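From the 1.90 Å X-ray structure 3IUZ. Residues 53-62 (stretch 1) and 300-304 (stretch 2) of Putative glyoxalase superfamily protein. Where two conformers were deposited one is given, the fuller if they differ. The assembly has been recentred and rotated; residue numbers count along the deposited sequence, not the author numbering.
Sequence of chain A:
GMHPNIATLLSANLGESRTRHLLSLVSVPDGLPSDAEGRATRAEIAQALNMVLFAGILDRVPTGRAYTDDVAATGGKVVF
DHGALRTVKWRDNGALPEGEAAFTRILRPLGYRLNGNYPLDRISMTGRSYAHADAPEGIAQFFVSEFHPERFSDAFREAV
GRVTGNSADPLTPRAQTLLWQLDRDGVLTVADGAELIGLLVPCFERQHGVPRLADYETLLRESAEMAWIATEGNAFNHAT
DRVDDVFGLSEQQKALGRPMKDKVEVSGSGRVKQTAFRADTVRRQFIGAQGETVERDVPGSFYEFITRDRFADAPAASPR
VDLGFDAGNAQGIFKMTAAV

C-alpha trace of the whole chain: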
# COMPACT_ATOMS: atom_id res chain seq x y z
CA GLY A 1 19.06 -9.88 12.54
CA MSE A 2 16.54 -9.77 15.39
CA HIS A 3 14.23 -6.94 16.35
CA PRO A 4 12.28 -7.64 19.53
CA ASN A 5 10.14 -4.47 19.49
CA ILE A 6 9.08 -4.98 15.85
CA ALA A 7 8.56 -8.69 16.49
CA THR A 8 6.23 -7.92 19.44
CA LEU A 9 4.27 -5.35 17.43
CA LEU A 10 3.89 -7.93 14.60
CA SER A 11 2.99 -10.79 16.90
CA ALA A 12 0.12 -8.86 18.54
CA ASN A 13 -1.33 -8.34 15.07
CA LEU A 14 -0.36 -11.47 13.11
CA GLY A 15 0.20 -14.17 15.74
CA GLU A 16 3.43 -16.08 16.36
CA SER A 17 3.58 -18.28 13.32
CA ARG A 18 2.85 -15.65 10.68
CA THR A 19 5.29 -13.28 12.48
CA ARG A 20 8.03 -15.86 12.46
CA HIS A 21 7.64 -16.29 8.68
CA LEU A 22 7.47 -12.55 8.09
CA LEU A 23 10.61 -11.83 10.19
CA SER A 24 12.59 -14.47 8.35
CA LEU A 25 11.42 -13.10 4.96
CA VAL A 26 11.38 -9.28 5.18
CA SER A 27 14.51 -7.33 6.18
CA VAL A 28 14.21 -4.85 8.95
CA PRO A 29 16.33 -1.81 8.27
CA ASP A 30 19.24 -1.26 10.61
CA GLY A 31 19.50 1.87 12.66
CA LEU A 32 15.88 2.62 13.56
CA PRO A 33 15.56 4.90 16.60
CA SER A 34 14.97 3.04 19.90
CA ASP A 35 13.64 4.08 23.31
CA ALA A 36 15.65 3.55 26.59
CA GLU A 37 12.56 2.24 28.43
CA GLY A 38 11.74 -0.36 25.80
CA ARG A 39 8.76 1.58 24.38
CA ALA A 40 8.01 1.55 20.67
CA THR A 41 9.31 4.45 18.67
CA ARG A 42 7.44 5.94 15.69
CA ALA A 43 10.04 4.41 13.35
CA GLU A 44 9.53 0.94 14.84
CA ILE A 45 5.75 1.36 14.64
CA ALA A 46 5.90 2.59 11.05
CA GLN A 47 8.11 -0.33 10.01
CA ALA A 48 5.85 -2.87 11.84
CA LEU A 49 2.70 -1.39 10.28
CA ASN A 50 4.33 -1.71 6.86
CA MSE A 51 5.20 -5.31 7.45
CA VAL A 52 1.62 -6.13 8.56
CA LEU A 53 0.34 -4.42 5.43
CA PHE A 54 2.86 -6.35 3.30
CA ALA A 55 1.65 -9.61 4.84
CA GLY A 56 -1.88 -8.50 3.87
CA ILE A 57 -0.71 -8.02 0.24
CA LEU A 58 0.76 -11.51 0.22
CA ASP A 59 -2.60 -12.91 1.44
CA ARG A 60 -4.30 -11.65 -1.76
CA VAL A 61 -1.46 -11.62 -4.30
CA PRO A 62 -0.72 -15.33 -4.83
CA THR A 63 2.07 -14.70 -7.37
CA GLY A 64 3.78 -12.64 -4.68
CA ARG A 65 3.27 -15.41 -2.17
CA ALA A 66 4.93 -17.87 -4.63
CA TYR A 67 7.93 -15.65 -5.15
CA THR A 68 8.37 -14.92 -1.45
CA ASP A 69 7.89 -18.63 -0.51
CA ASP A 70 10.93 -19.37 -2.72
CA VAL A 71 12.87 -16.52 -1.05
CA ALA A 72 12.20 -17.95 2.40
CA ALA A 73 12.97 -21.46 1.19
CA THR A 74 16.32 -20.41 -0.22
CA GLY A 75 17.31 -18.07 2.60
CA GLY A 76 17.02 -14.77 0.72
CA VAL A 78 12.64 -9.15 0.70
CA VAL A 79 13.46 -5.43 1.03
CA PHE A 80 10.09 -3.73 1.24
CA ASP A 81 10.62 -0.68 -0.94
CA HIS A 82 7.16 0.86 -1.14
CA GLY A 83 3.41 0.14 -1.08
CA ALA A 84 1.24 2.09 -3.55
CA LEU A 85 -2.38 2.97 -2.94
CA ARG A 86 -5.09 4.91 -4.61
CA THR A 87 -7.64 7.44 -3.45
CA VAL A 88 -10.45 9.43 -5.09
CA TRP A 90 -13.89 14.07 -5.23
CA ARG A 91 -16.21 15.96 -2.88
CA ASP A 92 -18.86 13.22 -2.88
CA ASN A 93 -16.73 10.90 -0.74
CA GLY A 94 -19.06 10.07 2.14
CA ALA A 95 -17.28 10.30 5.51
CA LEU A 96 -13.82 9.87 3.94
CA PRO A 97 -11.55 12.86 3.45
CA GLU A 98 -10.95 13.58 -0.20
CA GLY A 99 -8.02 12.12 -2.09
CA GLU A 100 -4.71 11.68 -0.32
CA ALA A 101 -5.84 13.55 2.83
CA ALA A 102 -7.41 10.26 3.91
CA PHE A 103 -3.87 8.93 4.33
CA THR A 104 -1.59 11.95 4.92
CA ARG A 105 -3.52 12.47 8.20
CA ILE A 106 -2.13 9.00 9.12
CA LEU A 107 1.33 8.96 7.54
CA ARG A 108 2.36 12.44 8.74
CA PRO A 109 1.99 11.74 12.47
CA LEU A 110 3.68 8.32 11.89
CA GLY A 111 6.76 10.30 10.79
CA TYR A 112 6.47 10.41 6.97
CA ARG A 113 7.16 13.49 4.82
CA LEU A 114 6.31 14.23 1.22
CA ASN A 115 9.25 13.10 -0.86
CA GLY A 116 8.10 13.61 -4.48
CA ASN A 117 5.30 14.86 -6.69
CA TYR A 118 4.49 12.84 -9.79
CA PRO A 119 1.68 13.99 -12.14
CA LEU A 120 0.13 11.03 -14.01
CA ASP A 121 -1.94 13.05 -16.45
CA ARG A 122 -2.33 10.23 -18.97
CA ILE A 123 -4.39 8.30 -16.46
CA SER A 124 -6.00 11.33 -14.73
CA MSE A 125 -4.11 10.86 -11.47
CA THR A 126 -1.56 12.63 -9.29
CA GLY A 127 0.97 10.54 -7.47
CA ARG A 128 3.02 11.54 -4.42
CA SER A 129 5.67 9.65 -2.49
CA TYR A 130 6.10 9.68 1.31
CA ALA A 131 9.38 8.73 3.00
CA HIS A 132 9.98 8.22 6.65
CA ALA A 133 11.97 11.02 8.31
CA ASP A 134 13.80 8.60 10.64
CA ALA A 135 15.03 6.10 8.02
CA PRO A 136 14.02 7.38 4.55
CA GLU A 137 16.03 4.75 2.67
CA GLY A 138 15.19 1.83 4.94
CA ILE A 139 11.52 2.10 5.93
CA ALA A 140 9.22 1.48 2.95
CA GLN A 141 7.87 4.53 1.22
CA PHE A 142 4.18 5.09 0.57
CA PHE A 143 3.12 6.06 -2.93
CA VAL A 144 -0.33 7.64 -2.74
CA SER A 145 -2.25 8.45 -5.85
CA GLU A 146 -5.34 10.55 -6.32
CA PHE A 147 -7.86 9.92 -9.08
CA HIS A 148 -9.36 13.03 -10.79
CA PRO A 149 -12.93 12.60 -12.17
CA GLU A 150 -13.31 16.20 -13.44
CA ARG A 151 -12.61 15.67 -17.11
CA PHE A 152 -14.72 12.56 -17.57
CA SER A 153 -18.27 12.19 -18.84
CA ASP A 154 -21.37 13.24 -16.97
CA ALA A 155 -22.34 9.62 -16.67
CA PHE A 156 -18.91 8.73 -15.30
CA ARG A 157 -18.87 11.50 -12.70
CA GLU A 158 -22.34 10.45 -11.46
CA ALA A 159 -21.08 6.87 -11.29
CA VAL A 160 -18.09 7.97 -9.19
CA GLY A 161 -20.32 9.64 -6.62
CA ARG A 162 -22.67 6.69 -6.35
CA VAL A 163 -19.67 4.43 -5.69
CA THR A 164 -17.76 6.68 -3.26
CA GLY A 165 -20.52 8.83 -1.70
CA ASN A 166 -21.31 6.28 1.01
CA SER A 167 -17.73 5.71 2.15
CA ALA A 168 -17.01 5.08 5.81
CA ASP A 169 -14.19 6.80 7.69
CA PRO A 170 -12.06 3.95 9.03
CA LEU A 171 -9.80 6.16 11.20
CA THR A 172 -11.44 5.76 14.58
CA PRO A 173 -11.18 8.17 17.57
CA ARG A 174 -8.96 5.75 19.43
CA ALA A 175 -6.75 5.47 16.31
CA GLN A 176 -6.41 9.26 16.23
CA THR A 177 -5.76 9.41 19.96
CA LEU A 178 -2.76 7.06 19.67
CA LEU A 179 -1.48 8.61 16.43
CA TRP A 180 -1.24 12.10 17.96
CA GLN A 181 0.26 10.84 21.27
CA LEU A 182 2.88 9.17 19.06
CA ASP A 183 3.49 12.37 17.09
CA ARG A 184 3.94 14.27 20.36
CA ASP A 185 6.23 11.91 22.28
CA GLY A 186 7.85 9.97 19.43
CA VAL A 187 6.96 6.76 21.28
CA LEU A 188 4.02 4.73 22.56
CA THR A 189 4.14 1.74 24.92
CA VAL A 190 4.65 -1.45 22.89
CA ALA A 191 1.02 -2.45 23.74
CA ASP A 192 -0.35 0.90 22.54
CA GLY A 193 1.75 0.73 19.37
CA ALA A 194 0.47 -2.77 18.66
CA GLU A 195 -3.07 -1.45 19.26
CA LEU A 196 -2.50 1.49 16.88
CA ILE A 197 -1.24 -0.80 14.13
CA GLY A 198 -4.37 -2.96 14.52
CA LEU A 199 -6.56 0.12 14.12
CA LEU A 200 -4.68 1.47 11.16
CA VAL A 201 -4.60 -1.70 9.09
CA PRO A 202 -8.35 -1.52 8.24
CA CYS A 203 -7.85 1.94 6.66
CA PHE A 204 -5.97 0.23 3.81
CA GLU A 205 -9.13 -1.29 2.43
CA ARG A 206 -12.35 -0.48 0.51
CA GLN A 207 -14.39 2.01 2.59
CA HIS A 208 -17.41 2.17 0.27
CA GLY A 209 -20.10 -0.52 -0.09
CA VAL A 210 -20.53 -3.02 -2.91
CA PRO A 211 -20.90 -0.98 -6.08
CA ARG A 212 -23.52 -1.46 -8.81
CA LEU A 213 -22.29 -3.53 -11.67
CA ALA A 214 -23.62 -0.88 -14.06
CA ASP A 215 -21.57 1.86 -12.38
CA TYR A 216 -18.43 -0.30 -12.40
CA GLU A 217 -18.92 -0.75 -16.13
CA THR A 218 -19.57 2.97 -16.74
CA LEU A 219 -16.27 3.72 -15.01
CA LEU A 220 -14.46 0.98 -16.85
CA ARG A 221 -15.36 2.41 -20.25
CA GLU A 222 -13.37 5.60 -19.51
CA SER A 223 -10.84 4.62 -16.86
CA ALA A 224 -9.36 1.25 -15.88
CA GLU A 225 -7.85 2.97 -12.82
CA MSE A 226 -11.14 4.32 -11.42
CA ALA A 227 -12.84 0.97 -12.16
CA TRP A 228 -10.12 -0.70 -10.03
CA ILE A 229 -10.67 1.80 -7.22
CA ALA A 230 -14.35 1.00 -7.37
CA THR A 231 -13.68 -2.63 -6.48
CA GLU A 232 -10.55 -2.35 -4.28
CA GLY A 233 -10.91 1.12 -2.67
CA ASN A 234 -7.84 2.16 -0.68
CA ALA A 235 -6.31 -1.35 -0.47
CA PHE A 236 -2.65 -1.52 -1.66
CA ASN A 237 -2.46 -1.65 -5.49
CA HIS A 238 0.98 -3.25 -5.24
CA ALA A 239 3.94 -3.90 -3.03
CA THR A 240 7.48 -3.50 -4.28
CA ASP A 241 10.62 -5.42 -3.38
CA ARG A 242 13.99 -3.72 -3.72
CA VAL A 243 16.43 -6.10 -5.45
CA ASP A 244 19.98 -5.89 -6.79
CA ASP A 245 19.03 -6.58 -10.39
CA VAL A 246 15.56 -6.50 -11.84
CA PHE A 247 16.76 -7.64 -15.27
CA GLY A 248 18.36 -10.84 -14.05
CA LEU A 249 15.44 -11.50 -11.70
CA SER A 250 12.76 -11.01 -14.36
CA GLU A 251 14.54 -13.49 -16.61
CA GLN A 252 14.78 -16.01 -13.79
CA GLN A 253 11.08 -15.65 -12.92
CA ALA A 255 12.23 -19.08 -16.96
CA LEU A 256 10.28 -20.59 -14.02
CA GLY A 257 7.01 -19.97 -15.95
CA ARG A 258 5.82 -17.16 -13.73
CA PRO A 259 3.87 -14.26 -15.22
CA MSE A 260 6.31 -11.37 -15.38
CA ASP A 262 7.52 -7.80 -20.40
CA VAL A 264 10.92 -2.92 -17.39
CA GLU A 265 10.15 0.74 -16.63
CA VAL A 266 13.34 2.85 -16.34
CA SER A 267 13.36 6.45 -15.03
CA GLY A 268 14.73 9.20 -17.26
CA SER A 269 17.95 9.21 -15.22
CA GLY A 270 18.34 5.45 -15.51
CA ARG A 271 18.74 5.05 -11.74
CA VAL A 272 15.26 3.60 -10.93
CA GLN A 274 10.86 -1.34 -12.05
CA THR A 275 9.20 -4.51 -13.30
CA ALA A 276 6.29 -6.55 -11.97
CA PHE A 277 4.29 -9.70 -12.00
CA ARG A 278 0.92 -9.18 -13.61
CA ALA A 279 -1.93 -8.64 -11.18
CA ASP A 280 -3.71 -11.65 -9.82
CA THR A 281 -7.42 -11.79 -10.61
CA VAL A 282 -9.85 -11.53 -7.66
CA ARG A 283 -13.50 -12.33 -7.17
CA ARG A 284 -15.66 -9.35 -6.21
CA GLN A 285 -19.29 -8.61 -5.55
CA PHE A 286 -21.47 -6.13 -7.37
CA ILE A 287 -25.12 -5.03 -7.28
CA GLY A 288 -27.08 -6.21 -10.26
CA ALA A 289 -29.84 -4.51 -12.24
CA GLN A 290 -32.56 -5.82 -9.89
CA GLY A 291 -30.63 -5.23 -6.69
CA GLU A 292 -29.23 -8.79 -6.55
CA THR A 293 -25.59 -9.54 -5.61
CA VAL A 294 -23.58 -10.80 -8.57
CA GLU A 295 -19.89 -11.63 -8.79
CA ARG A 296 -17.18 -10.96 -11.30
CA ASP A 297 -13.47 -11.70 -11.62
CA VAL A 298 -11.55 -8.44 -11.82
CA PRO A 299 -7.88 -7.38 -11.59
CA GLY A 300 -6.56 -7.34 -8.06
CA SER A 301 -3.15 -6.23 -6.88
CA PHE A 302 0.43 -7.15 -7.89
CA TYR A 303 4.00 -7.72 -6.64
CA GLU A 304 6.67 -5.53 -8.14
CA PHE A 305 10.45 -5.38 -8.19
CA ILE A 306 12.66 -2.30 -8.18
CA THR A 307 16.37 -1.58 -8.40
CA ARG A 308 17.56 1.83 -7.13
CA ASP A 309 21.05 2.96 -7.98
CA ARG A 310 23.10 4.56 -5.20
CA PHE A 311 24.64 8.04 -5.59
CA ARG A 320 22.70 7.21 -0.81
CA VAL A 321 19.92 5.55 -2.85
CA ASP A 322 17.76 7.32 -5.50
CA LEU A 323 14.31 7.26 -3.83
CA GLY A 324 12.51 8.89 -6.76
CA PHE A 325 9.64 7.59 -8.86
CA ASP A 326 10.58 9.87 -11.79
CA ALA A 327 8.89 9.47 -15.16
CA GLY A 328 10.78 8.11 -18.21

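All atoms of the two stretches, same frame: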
# COMPACT_ATOMS: atom_id res chain seq x y z
N LEU A 53 1.04 -4.75 6.66
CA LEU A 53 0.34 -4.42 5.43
C LEU A 53 0.88 -5.27 4.25
O LEU A 53 0.13 -5.74 3.41
CB LEU A 53 0.41 -2.91 5.12
CG LEU A 53 -0.42 -2.00 6.05
CD1 LEU A 53 -0.14 -0.50 5.74
CD2 LEU A 53 -1.93 -2.35 5.96
N PHE A 54 2.19 -5.45 4.22
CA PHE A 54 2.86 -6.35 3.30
C PHE A 54 2.33 -7.79 3.42
O PHE A 54 1.96 -8.41 2.43
CB PHE A 54 4.38 -6.29 3.51
CG PHE A 54 5.16 -7.12 2.52
CD1 PHE A 54 5.40 -6.64 1.25
CD2 PHE A 54 5.62 -8.39 2.84
CE1 PHE A 54 6.12 -7.41 0.30
CE2 PHE A 54 6.29 -9.19 1.88
CZ PHE A 54 6.58 -8.67 0.61
N ALA A 55 2.22 -8.30 4.64
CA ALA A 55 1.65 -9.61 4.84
C ALA A 55 0.22 -9.71 4.29
O ALA A 55 -0.18 -10.76 3.75
CB ALA A 55 1.70 -10.00 6.29
N GLY A 56 -0.53 -8.63 4.42
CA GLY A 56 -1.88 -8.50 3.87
C GLY A 56 -1.86 -8.52 2.34
O GLY A 56 -2.74 -9.15 1.72
N ILE A 57 -0.86 -7.91 1.71
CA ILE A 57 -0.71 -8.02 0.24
C ILE A 57 -0.47 -9.45 -0.17
O ILE A 57 -1.11 -9.95 -1.09
CB ILE A 57 0.42 -7.16 -0.37
CG1 ILE A 57 -0.16 -5.97 -1.10
CG2 ILE A 57 1.30 -7.97 -1.42
CD1 ILE A 57 -1.14 -6.30 -2.16
N LEU A 58 0.45 -10.12 0.51
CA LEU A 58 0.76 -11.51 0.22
C LEU A 58 -0.49 -12.41 0.32
O LEU A 58 -0.61 -13.38 -0.45
CB LEU A 58 1.87 -12.02 1.13
CG LEU A 58 3.27 -11.39 0.95
CD1 LEU A 58 4.25 -12.14 1.84
CD2 LEU A 58 3.73 -11.39 -0.56
N ASP A 59 -1.39 -12.11 1.27
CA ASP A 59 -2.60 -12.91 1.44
C ASP A 59 -3.50 -12.82 0.19
O ASP A 59 -4.34 -13.67 0.01
CB ASP A 59 -3.43 -12.41 2.62
CG ASP A 59 -2.78 -12.67 3.97
OD1 ASP A 59 -1.88 -13.51 4.07
OD2 ASP A 59 -3.19 -12.01 4.95
N ARG A 60 -3.41 -11.76 -0.60
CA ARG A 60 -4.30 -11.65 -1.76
C ARG A 60 -3.60 -11.47 -3.11
O ARG A 60 -4.25 -11.16 -4.13
CB ARG A 60 -5.29 -10.53 -1.55
CG ARG A 60 -4.72 -9.16 -1.60
CD ARG A 60 -5.81 -8.16 -1.30
NE ARG A 60 -5.27 -6.83 -1.49
CZ ARG A 60 -4.50 -6.24 -0.59
NH1 ARG A 60 -4.23 -6.87 0.57
NH2 ARG A 60 -3.99 -5.03 -0.84
N VAL A 61 -2.28 -11.67 -3.10
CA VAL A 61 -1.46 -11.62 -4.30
C VAL A 61 -0.65 -12.93 -4.36
O VAL A 61 0.50 -13.00 -3.98
CB VAL A 61 -0.58 -10.39 -4.30
CG1 VAL A 61 0.25 -10.31 -5.66
CG2 VAL A 61 -1.42 -9.14 -4.11
N PRO A 62 -1.32 -14.03 -4.81
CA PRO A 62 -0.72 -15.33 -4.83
C PRO A 62 0.59 -15.45 -5.62
O PRO A 62 1.44 -16.20 -5.24
CB PRO A 62 -1.84 -16.23 -5.40
CG PRO A 62 -2.85 -15.34 -5.90
CD PRO A 62 -2.74 -14.07 -5.17
N GLY A 300 -6.83 -7.64 -9.43
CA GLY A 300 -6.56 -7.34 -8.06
C GLY A 300 -5.26 -6.54 -8.02
O GLY A 300 -5.01 -5.64 -8.83
N SER A 301 -4.42 -6.92 -7.11
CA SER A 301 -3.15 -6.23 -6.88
C SER A 301 -1.97 -7.05 -7.39
O SER A 301 -2.15 -8.20 -7.82
CB SER A 301 -3.06 -5.99 -5.38
OG SER A 301 -4.10 -5.12 -4.98
N PHE A 302 -0.76 -6.50 -7.32
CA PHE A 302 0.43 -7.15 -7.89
C PHE A 302 1.68 -6.95 -7.02
O PHE A 302 1.67 -6.15 -6.04
CB PHE A 302 0.70 -6.74 -9.36
CG PHE A 302 1.02 -5.27 -9.62
CD1 PHE A 302 0.01 -4.36 -9.85
CD2 PHE A 302 2.34 -4.82 -9.65
CE1 PHE A 302 0.28 -3.04 -10.15
CE2 PHE A 302 2.63 -3.48 -9.91
CZ PHE A 302 1.59 -2.59 -10.18
N TYR A 303 2.69 -7.75 -7.31
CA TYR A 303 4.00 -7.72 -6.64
C TYR A 303 5.00 -7.24 -7.65
O TYR A 303 5.09 -7.77 -8.76
CB TYR A 303 4.37 -9.11 -6.15
CG TYR A 303 5.53 -9.20 -5.18
CD1 TYR A 303 6.84 -9.28 -5.62
CD2 TYR A 303 5.31 -9.30 -3.82
CE1 TYR A 303 7.90 -9.39 -4.74
CE2 TYR A 303 6.36 -9.45 -2.93
CZ TYR A 303 7.64 -9.48 -3.38
OH TYR A 303 8.69 -9.59 -2.48
N GLU A 304 5.79 -6.24 -7.25
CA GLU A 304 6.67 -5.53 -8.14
C GLU A 304 8.10 -5.54 -7.60
O GLU A 304 8.33 -5.64 -6.39
CB GLU A 304 6.18 -4.08 -8.28
CG GLU A 304 7.10 -3.12 -9.10
CD GLU A 304 6.51 -1.72 -9.16
OE1 GLU A 304 6.72 -0.92 -8.23
OE2 GLU A 304 5.79 -1.47 -10.14
O HOH W 1 -6.54 -6.01 -4.15
O HOH W 2 -5.12 -9.05 -5.52

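The contact is judged by closest heavy-atom approach, and by that measure it is a packing of shapes: no direct hydrogen bond joins the stretches, which together bury 306 Å². Val-61 is the chief bump from the first stretch. Its CA-to-CB bond points toward the second, and both its methyls lie against the second stretch: CG2 is 3.8 Å from Ser-301 CB, and CG1 is 3.9 Å from Phe-302 CA and 3.9 Å from Tyr-303 N. The valine thus sits against the backbone where the strand begins. Phe-302 leaves room for it, since its own CA-to-CB bond points away.

Tyr-303 starts sideways, but with chi1 at -167° (t) its ring comes nearer and enters the hollow formed by Phe-54 and Leu-58. Tyr-303 CE2 is 3.6 Å from Phe-54 CZ, which lies at the tyrosine ring's edge near its plane, and 4.0 Å from Leu-58 CD2. Backbone pairing of Leu-58 N with Phe-54 O (3.0 Å) sets these two residues one helical turn apart.

Ser-301 meets Ile-57 as well, CB to CD1 at 3.8 Å. Water bridges Ser-301 to Arg-60 twice: between the side chains one accepts from Arg-60 NE (3.1 Å) and donates to Ser-301 OG (2.7 Å), and between the backbones another donates to Arg-60 O (2.7 Å) and accepts from Ser-301 N (2.7 Å).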